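Local coordinates for germination protein (PDB 6O59), which probably helps a Bacillus megaterium spore sense germinants, being the N-terminal domain of the A subunit of the germinant receptor GerK3, at residues A[43-48]-A[111-116]; A[174-179]-A[206-211]. All coordinates share one frame; numbering follows the deposited sequence.

Contact 1: A[43-48]-A[111-116]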
ATOM      1  N   ALA A  43      16.244  -3.384  -6.656  1.00 71.86           N
ATOM      2  CA  ALA A  43      15.191  -3.306  -5.640  1.00 70.38           C
ATOM      3  C   ALA A  43      13.948  -4.094  -6.027  1.00 73.85           C
ATOM      4  O   ALA A  43      13.604  -4.161  -7.217  1.00 72.52           O
ATOM      5  CB  ALA A  43      14.806  -1.853  -5.371  1.00 71.16           C
ATOM      6  N   ILE A  44      13.277  -4.687  -5.003  1.00 70.97           N
ATOM      7  CA  ILE A  44      11.967  -5.340  -5.116  1.00 69.78           C
ATOM      8  C   ILE A  44      10.949  -4.372  -4.527  1.00 73.48           C
ATOM      9  O   ILE A  44      11.112  -3.927  -3.381  1.00 74.18           O
ATOM     10  CB  ILE A  44      11.822  -6.747  -4.473  1.00 72.97           C
ATOM     11  CG1 ILE A  44      13.150  -7.532  -4.465  1.00 76.39           C
ATOM     12  CG2 ILE A  44      10.677  -7.527  -5.157  1.00 70.98           C
ATOM     13  CD1 ILE A  44      13.128  -8.862  -3.679  1.00 87.47           C
ATOM     14  N   VAL A  45       9.930  -4.018  -5.312  1.00 68.21           N
ATOM     15  CA  VAL A  45       8.873  -3.115  -4.857  1.00 67.17           C
ATOM     16  C   VAL A  45       7.553  -3.861  -4.958  1.00 68.44           C
ATOM     17  O   VAL A  45       7.193  -4.317  -6.047  1.00 68.67           O
ATOM     18  CB  VAL A  45       8.826  -1.745  -5.610  1.00 71.80           C
ATOM     19  CG1 VAL A  45       7.779  -0.819  -4.993  1.00 71.45           C
ATOM     20  CG2 VAL A  45      10.187  -1.057  -5.624  1.00 72.92           C
ATOM     21  N   TYR A  46       6.823  -3.970  -3.834  1.00 62.23           N
ATOM     22  CA  TYR A  46       5.530  -4.644  -3.792  1.00 59.82           C
ATOM     23  C   TYR A  46       4.623  -4.090  -2.678  1.00 63.69           C
ATOM     24  O   TYR A  46       5.125  -3.559  -1.687  1.00 64.02           O
ATOM     25  CB  TYR A  46       5.727  -6.170  -3.621  1.00 59.90           C
ATOM     26  CG  TYR A  46       6.354  -6.591  -2.310  1.00 62.12           C
ATOM     27  CD1 TYR A  46       7.739  -6.598  -2.146  1.00 65.07           C
ATOM     28  CD2 TYR A  46       5.566  -7.013  -1.243  1.00 63.05           C
ATOM     29  CE1 TYR A  46       8.320  -6.982  -0.937  1.00 67.14           C
ATOM     30  CE2 TYR A  46       6.134  -7.385  -0.026  1.00 64.62           C
ATOM     31  CZ  TYR A  46       7.512  -7.377   0.121  1.00 75.35           C
ATOM     32  OH  TYR A  46       8.067  -7.771   1.318  1.00 79.79           O
ATOM     33  N   ILE A  47       3.288  -4.258  -2.829  1.00 60.21           N
ATOM     34  CA  ILE A  47       2.295  -3.880  -1.808  1.00 60.28           C
ATOM     35  C   ILE A  47       2.078  -5.096  -0.892  1.00 65.98           C
ATOM     36  O   ILE A  47       1.671  -6.169  -1.352  1.00 66.04           O
ATOM     37  CB  ILE A  47       0.932  -3.330  -2.368  1.00 62.44           C
ATOM     38  CG1 ILE A  47       1.111  -2.087  -3.248  1.00 62.55           C
ATOM     39  CG2 ILE A  47      -0.054  -3.030  -1.246  1.00 62.30           C
ATOM     40  CD1 ILE A  47      -0.085  -1.784  -3.980  1.00 66.67           C
ATOM     41  N   GLU A  48       2.330  -4.892   0.405  1.00 63.26           N
ATOM     42  CA  GLU A  48       2.176  -5.840   1.491  1.00 63.41           C
ATOM     43  C   GLU A  48       0.772  -6.479   1.519  1.00 69.08           C
ATOM     44  O   GLU A  48      -0.251  -5.777   1.419  1.00 69.79           O
ATOM     45  CB  GLU A  48       2.409  -5.083   2.816  1.00 65.75           C
ATOM     46  CG  GLU A  48       3.497  -5.618   3.729  1.00 74.00           C
ATOM     47  CD  GLU A  48       3.882  -4.668   4.853  1.00105.34           C
ATOM     48  OE1 GLU A  48       3.006  -3.903   5.326  1.00 95.77           O
ATOM     49  OE2 GLU A  48       5.066  -4.690   5.266  1.00106.49           O
ATOM     50  N   LEU A 111       7.566  -5.631  -8.479  1.00 65.26           N
ATOM     51  CA  LEU A 111       8.412  -4.925  -9.422  1.00 66.43           C
ATOM     52  C   LEU A 111       9.856  -5.229  -9.132  1.00 71.40           C
ATOM     53  O   LEU A 111      10.249  -5.324  -7.966  1.00 70.64           O
ATOM     54  CB  LEU A 111       8.185  -3.393  -9.396  1.00 66.78           C
ATOM     55  CG  LEU A 111       6.750  -2.848  -9.474  1.00 69.33           C
ATOM     56  CD1 LEU A 111       6.753  -1.358  -9.345  1.00 69.69           C
ATOM     57  CD2 LEU A 111       6.054  -3.249 -10.745  1.00 70.17           C
ATOM     58  N   LEU A 112      10.646  -5.394 -10.191  1.00 69.41           N
ATOM     59  CA  LEU A 112      12.083  -5.561 -10.068  1.00 70.70           C
ATOM     60  C   LEU A 112      12.739  -4.397 -10.828  1.00 75.62           C
ATOM     61  O   LEU A 112      12.567  -4.258 -12.040  1.00 74.08           O
ATOM     62  CB  LEU A 112      12.572  -6.941 -10.545  1.00 71.31           C
ATOM     63  CG  LEU A 112      14.098  -7.089 -10.644  1.00 78.22           C
ATOM     64  CD1 LEU A 112      14.754  -7.075  -9.288  1.00 78.02           C
ATOM     65  CD2 LEU A 112      14.477  -8.318 -11.408  1.00 82.60           C
ATOM     66  N   ILE A 113      13.418  -3.519 -10.082  1.00 73.72           N
ATOM     67  CA  ILE A 113      14.069  -2.331 -10.626  1.00 75.40           C
ATOM     68  C   ILE A 113      15.593  -2.478 -10.460  1.00 83.10           C
ATOM     69  O   ILE A 113      16.061  -2.816  -9.374  1.00 82.50           O
ATOM     70  CB  ILE A 113      13.497  -1.046  -9.956  1.00 77.36           C
ATOM     71  CG1 ILE A 113      11.934  -1.107  -9.873  1.00 74.37           C
ATOM     72  CG2 ILE A 113      14.005   0.234 -10.671  1.00 79.93           C
ATOM     73  CD1 ILE A 113      11.205   0.139  -9.403  1.00 75.35           C
ATOM     74  N   VAL A 114      16.354  -2.255 -11.552  1.00 82.76           N
ATOM     75  CA  VAL A 114      17.812  -2.384 -11.574  1.00 84.77           C
ATOM     76  C   VAL A 114      18.454  -0.995 -11.874  1.00 92.00           C
ATOM     77  O   VAL A 114      17.952  -0.236 -12.710  1.00 91.63           O
ATOM     78  CB  VAL A 114      18.262  -3.506 -12.555  1.00 89.55           C
ATOM     79  CG1 VAL A 114      19.781  -3.684 -12.552  1.00 92.39           C
ATOM     80  CG2 VAL A 114      17.574  -4.841 -12.226  1.00 86.51           C
ATOM     81  N   ASP A 115      19.571  -0.704 -11.158  1.00 91.79           N
ATOM     82  CA  ASP A 115      20.384   0.516 -11.067  1.00 95.28           C
ATOM     83  C   ASP A 115      20.322   1.456 -12.246  1.00100.75           C
ATOM     84  O   ASP A 115      20.221   2.662 -12.005  1.00102.66           O
ATOM     85  CB  ASP A 115      21.862   0.212 -10.791  1.00101.04           C
ATOM     86  CG  ASP A 115      22.633   1.311 -10.047  1.00118.62           C
ATOM     87  OD1 ASP A 115      22.081   2.443  -9.895  1.00119.19           O
ATOM     88  OD2 ASP A 115      23.786   1.039  -9.605  1.00125.59           O
ATOM     89  N   GLY A 116      20.444   0.952 -13.472  1.00 95.87           N
ATOM     90  CA  GLY A 116      20.417   1.828 -14.639  1.00 97.31           C
ATOM     91  C   GLY A 116      19.732   1.272 -15.864  1.00100.08           C
ATOM     92  O   GLY A 116      20.157   1.590 -16.980  1.00102.29           O
TER

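Contact 2: A[174-179]-A[206-211]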
ATOM      1  N   MET A 174      -0.069   5.994  12.127  1.00 70.56           N
ATOM      2  CA  MET A 174       0.180   6.864  13.280  1.00 72.31           C
ATOM      3  C   MET A 174      -0.129   6.124  14.590  1.00 71.44           C
ATOM      4  O   MET A 174      -0.686   5.023  14.576  1.00 69.46           O
ATOM      5  CB  MET A 174      -0.574   8.223  13.177  1.00 76.43           C
ATOM      6  CG  MET A 174      -2.081   8.119  13.122  1.00 79.90           C
ATOM      7  SD  MET A 174      -2.851   9.541  12.307  1.00 86.40           S
ATOM      8  CE  MET A 174      -2.624  10.861  13.590  1.00 86.40           C
ATOM      9  N   LYS A 175       0.312   6.711  15.708  1.00 67.12           N
ATOM     10  CA  LYS A 175       0.138   6.196  17.058  1.00 65.75           C
ATOM     11  C   LYS A 175      -0.683   7.202  17.823  1.00 73.56           C
ATOM     12  O   LYS A 175      -0.206   8.287  18.142  1.00 74.83           O
ATOM     13  CB  LYS A 175       1.496   5.911  17.732  1.00 66.80           C
ATOM     14  CG  LYS A 175       2.094   4.590  17.280  1.00 63.19           C
ATOM     15  CD  LYS A 175       3.459   4.321  17.881  1.00 67.48           C
ATOM     16  CE  LYS A 175       4.256   3.272  17.121  1.00 67.12           C
ATOM     17  NZ  LYS A 175       3.831   1.876  17.405  1.00 72.44           N
ATOM     18  N   ILE A 176      -1.953   6.875  18.035  1.00 72.51           N
ATOM     19  CA  ILE A 176      -2.884   7.740  18.750  1.00 75.40           C
ATOM     20  C   ILE A 176      -3.211   7.084  20.084  1.00 84.37           C
ATOM     21  O   ILE A 176      -3.071   5.877  20.216  1.00 84.78           O
ATOM     22  CB  ILE A 176      -4.154   8.051  17.916  1.00 77.39           C
ATOM     23  CG1 ILE A 176      -4.988   6.784  17.654  1.00 75.85           C
ATOM     24  CG2 ILE A 176      -3.787   8.754  16.605  1.00 78.34           C
ATOM     25  CD1 ILE A 176      -6.439   7.001  17.567  1.00 80.59           C
ATOM     26  N   GLY A 177      -3.630   7.876  21.053  1.00 83.85           N
ATOM     27  CA  GLY A 177      -3.997   7.370  22.364  1.00 84.66           C
ATOM     28  C   GLY A 177      -3.783   8.391  23.453  1.00 91.12           C
ATOM     29  O   GLY A 177      -2.793   9.138  23.425  1.00 91.48           O
ATOM     30  N   ARG A 178      -4.719   8.411  24.428  1.00 88.68           N
ATOM     31  CA  ARG A 178      -4.666   9.327  25.555  1.00 91.48           C
ATOM     32  C   ARG A 178      -3.622   8.861  26.586  1.00 98.64           C
ATOM     33  O   ARG A 178      -2.619   9.564  26.772  1.00101.81           O
ATOM     34  CB  ARG A 178      -6.055   9.514  26.191  1.00 89.07           C
ATOM     35  CG  ARG A 178      -6.086  10.692  27.164  1.00 94.48           C
ATOM     36  CD  ARG A 178      -7.467  11.046  27.675  1.00 95.29           C
ATOM     37  NE  ARG A 178      -8.104   9.934  28.378  1.00100.79           N
ATOM     38  CZ  ARG A 178      -7.993   9.685  29.679  1.00116.43           C
ATOM     39  NH1 ARG A 178      -7.251  10.473  30.456  1.00102.79           N
ATOM     40  NH2 ARG A 178      -8.617   8.650  30.216  1.00104.96           N
ATOM     41  N   VAL A 179      -3.838   7.684  27.230  1.00 93.74           N
ATOM     42  CA  VAL A 179      -2.936   7.157  28.276  1.00 95.29           C
ATOM     43  C   VAL A 179      -1.780   6.348  27.637  1.00 96.85           C
ATOM     44  O   VAL A 179      -0.605   6.623  27.913  1.00 98.00           O
ATOM     45  CB  VAL A 179      -3.707   6.331  29.348  1.00 99.51           C
ATOM     46  CG1 VAL A 179      -2.768   5.840  30.440  1.00102.02           C
ATOM     47  CG2 VAL A 179      -4.843   7.150  29.958  1.00100.91           C
ATOM     48  N   LYS A 206      -5.000  12.722  16.135  1.00 90.77           N
ATOM     49  CA  LYS A 206      -3.777  12.858  16.909  1.00 92.92           C
ATOM     50  C   LYS A 206      -4.060  13.094  18.415  1.00 99.20           C
ATOM     51  O   LYS A 206      -3.301  12.599  19.260  1.00100.95           O
ATOM     52  CB  LYS A 206      -2.925  14.005  16.324  1.00 98.18           C
ATOM     53  CG  LYS A 206      -1.474  14.079  16.832  1.00123.58           C
ATOM     54  CD  LYS A 206      -0.590  12.903  16.363  1.00134.00           C
ATOM     55  CE  LYS A 206      -0.226  11.961  17.492  1.00140.23           C
ATOM     56  NZ  LYS A 206       0.445  10.734  16.991  1.00141.81           N
ATOM     57  N   ASN A 207      -5.159  13.802  18.741  1.00 94.92           N
ATOM     58  CA  ASN A 207      -5.526  14.127  20.123  1.00 96.20           C
ATOM     59  C   ASN A 207      -6.839  13.451  20.585  1.00 95.68           C
ATOM     60  O   ASN A 207      -7.340  13.783  21.664  1.00 97.05           O
ATOM     61  CB  ASN A 207      -5.642  15.649  20.290  1.00102.81           C
ATOM     62  CG  ASN A 207      -4.498  16.431  19.691  1.00132.64           C
ATOM     63  OD1 ASN A 207      -4.615  17.005  18.599  1.00127.94           O
ATOM     64  ND2 ASN A 207      -3.369  16.469  20.390  1.00125.66           N
ATOM     65  N   ILE A 208      -7.382  12.504  19.796  1.00 87.49           N
ATOM     66  CA  ILE A 208      -8.634  11.813  20.132  1.00 85.32           C
ATOM     67  C   ILE A 208      -8.413  10.784  21.258  1.00 88.13           C
ATOM     68  O   ILE A 208      -7.323  10.202  21.380  1.00 87.31           O
ATOM     69  CB  ILE A 208      -9.289  11.146  18.869  1.00 85.19           C
ATOM     70  CG1 ILE A 208     -10.824  10.995  19.039  1.00 85.39           C
ATOM     71  CG2 ILE A 208      -8.634   9.803  18.477  1.00 81.92           C
ATOM     72  CD1 ILE A 208     -11.619  10.550  17.759  1.00 85.68           C
ATOM     73  N   ASP A 209      -9.460  10.577  22.076  1.00 84.28           N
ATOM     74  CA  ASP A 209      -9.508   9.532  23.092  1.00 83.94           C
ATOM     75  C   ASP A 209     -10.331   8.423  22.450  1.00 85.37           C
ATOM     76  O   ASP A 209     -11.543   8.309  22.659  1.00 85.29           O
ATOM     77  CB  ASP A 209     -10.081  10.028  24.430  1.00 88.49           C
ATOM     78  CG  ASP A 209     -10.033   9.029  25.576  1.00 99.57           C
ATOM     79  OD1 ASP A 209      -9.638   7.856  25.340  1.00 97.95           O
ATOM     80  OD2 ASP A 209     -10.390   9.418  26.713  1.00110.92           O
ATOM     81  N   ILE A 210      -9.659   7.662  21.586  1.00 79.12           N
ATOM     82  CA  ILE A 210     -10.225   6.595  20.777  1.00 76.08           C
ATOM     83  C   ILE A 210     -10.961   5.542  21.613  1.00 80.63           C
ATOM     84  O   ILE A 210     -11.973   5.016  21.161  1.00 79.89           O
ATOM     85  CB  ILE A 210      -9.119   5.970  19.873  1.00 76.96           C
ATOM     86  CG1 ILE A 210      -9.718   5.093  18.735  1.00 74.38           C
ATOM     87  CG2 ILE A 210      -8.036   5.234  20.663  1.00 77.19           C
ATOM     88  CD1 ILE A 210     -10.747   5.772  17.871  1.00 70.06           C
ATOM     89  N   ASP A 211     -10.488   5.272  22.823  1.00 79.60           N
ATOM     90  CA  ASP A 211     -11.087   4.278  23.702  1.00 80.38           C
ATOM     91  C   ASP A 211     -12.480   4.737  24.136  1.00 84.48           C
ATOM     92  O   ASP A 211     -13.448   3.994  23.954  1.00 83.99           O
ATOM     93  CB  ASP A 211     -10.171   4.007  24.893  1.00 84.77           C
ATOM     94  CG  ASP A 211      -8.810   3.485  24.482  1.00 98.60           C
ATOM     95  OD1 ASP A 211      -7.912   4.320  24.208  1.00 99.45           O
ATOM     96  OD2 ASP A 211      -8.639   2.239  24.430  1.00107.14           O
TER
HETATM   97  O   HOH W   1      -4.427  10.601  20.719  1.00 84.33           O

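Contact 1: A[43-48]-A[111-116]
Two neighbouring strands pair here in antiparallel fashion, well inside the five-stranded sheet of the N-terminal half of this GerA-family domain, where strand 40-47 lies between 27-34 and 110-114. Four backbone hydrogen bonds join the two segments. Ala-43 and Ile-113 form one hydrogen-bonded pair; the Ile-113 N-H points almost straight at Ala-43 O (175° at the hydrogen). Val-45 and Leu-111 form the next such pair, in which Val-45 N meets Leu-111 O in the carbonyl plane, on a lone pair, at 3.0 Å. Between them sits the non-hydrogen-bonded pair Ile-44 and Leu-112, with CA-H groups facing carbonyls: Ile-44 CA lies 3.3 Å from Leu-111 O. Segments 43-47 and 111-114 run 152° apart in direction, the usual twist of an antiparallel pair. Side chains part to two faces. Ala-43, Val-45, Leu-111 and Ile-113 lie under helices 10-20 and 98-106, through residues such as Leu-10, Leu-14 and Leu-101, whereas Ile-44 turns the other way onto Gln-57, Leu-60 and Leu-61 of helix 54-62. On the first face Ile-113 holds CG1 anti to its carbonyl carbon, and its chain runs obliquely across Val-45, so that CD1 of Ile-113 ends 4.1 Å from CG2 of Val-45.

Contact 2: A[174-179]-A[206-211]
With CG anti to the backbone N (chi1 -167°) and a bend at chi3 (59°), Arg-178 brings its NE to Asp-209, whose own CG is also anti to N. NE of Arg-178 gives a salt-bridging hydrogen bond to OD2 of Asp-209 at 2.9 Å; it reaches that oxygen from above the carboxylate plane, and the two flat groups are turned 56° apart. Asp-209 is the N-cap residue of helix 210-215, so the bridge links the loop just after the strand to the start of that helix. At the other end Lys-206, bent at chi2 and chi3, folds back until NZ donates to Lys-175 O at 2.8 Å, from above the carbonyl plane, while CD of Lys-206 rests 4.0 Å from CE of Met-174. Between these polar grips Ile-176 wedges inward: CD1 of Ile-176 lies 3.7 Å from both Ile-208 CG2 and Ile-210 CB. One water binds three backbone groups, accepting from Gly-177 N and donating to the carbonyl oxygens of Lys-206 and Ile-208. The contact therefore sets the end of edge strand 169-176, paired with strand 182-189 through Met-174 to Val-184 and Ile-176 to Thr-182, against the link from helix 195-206 into helix 210-215.

How the contacts relate
Followed from the N terminus, the chain builds strands 27-34 and 40-47, runs through helices 54-62 and 78-86, strand 91-95 and helix 98-106, and returns at 110-114, where contact 1 closes a long loop within the first sheet. Only after this does contact 2 open, at the end of strand 169-176; strand 182-189 and helix 195-206 follow before 206-211 closes it. The two loops are thus in series and neither nest nor cross. The centres of the two contacts lie about 35 Å apart, on opposite sides of the chain's centre. Each draws on a different five-stranded antiparallel sheet of the same strand order, 1-2-4-5-3: contact 1 joins two neighbouring strands, contact 2 an edge strand to a helix junction.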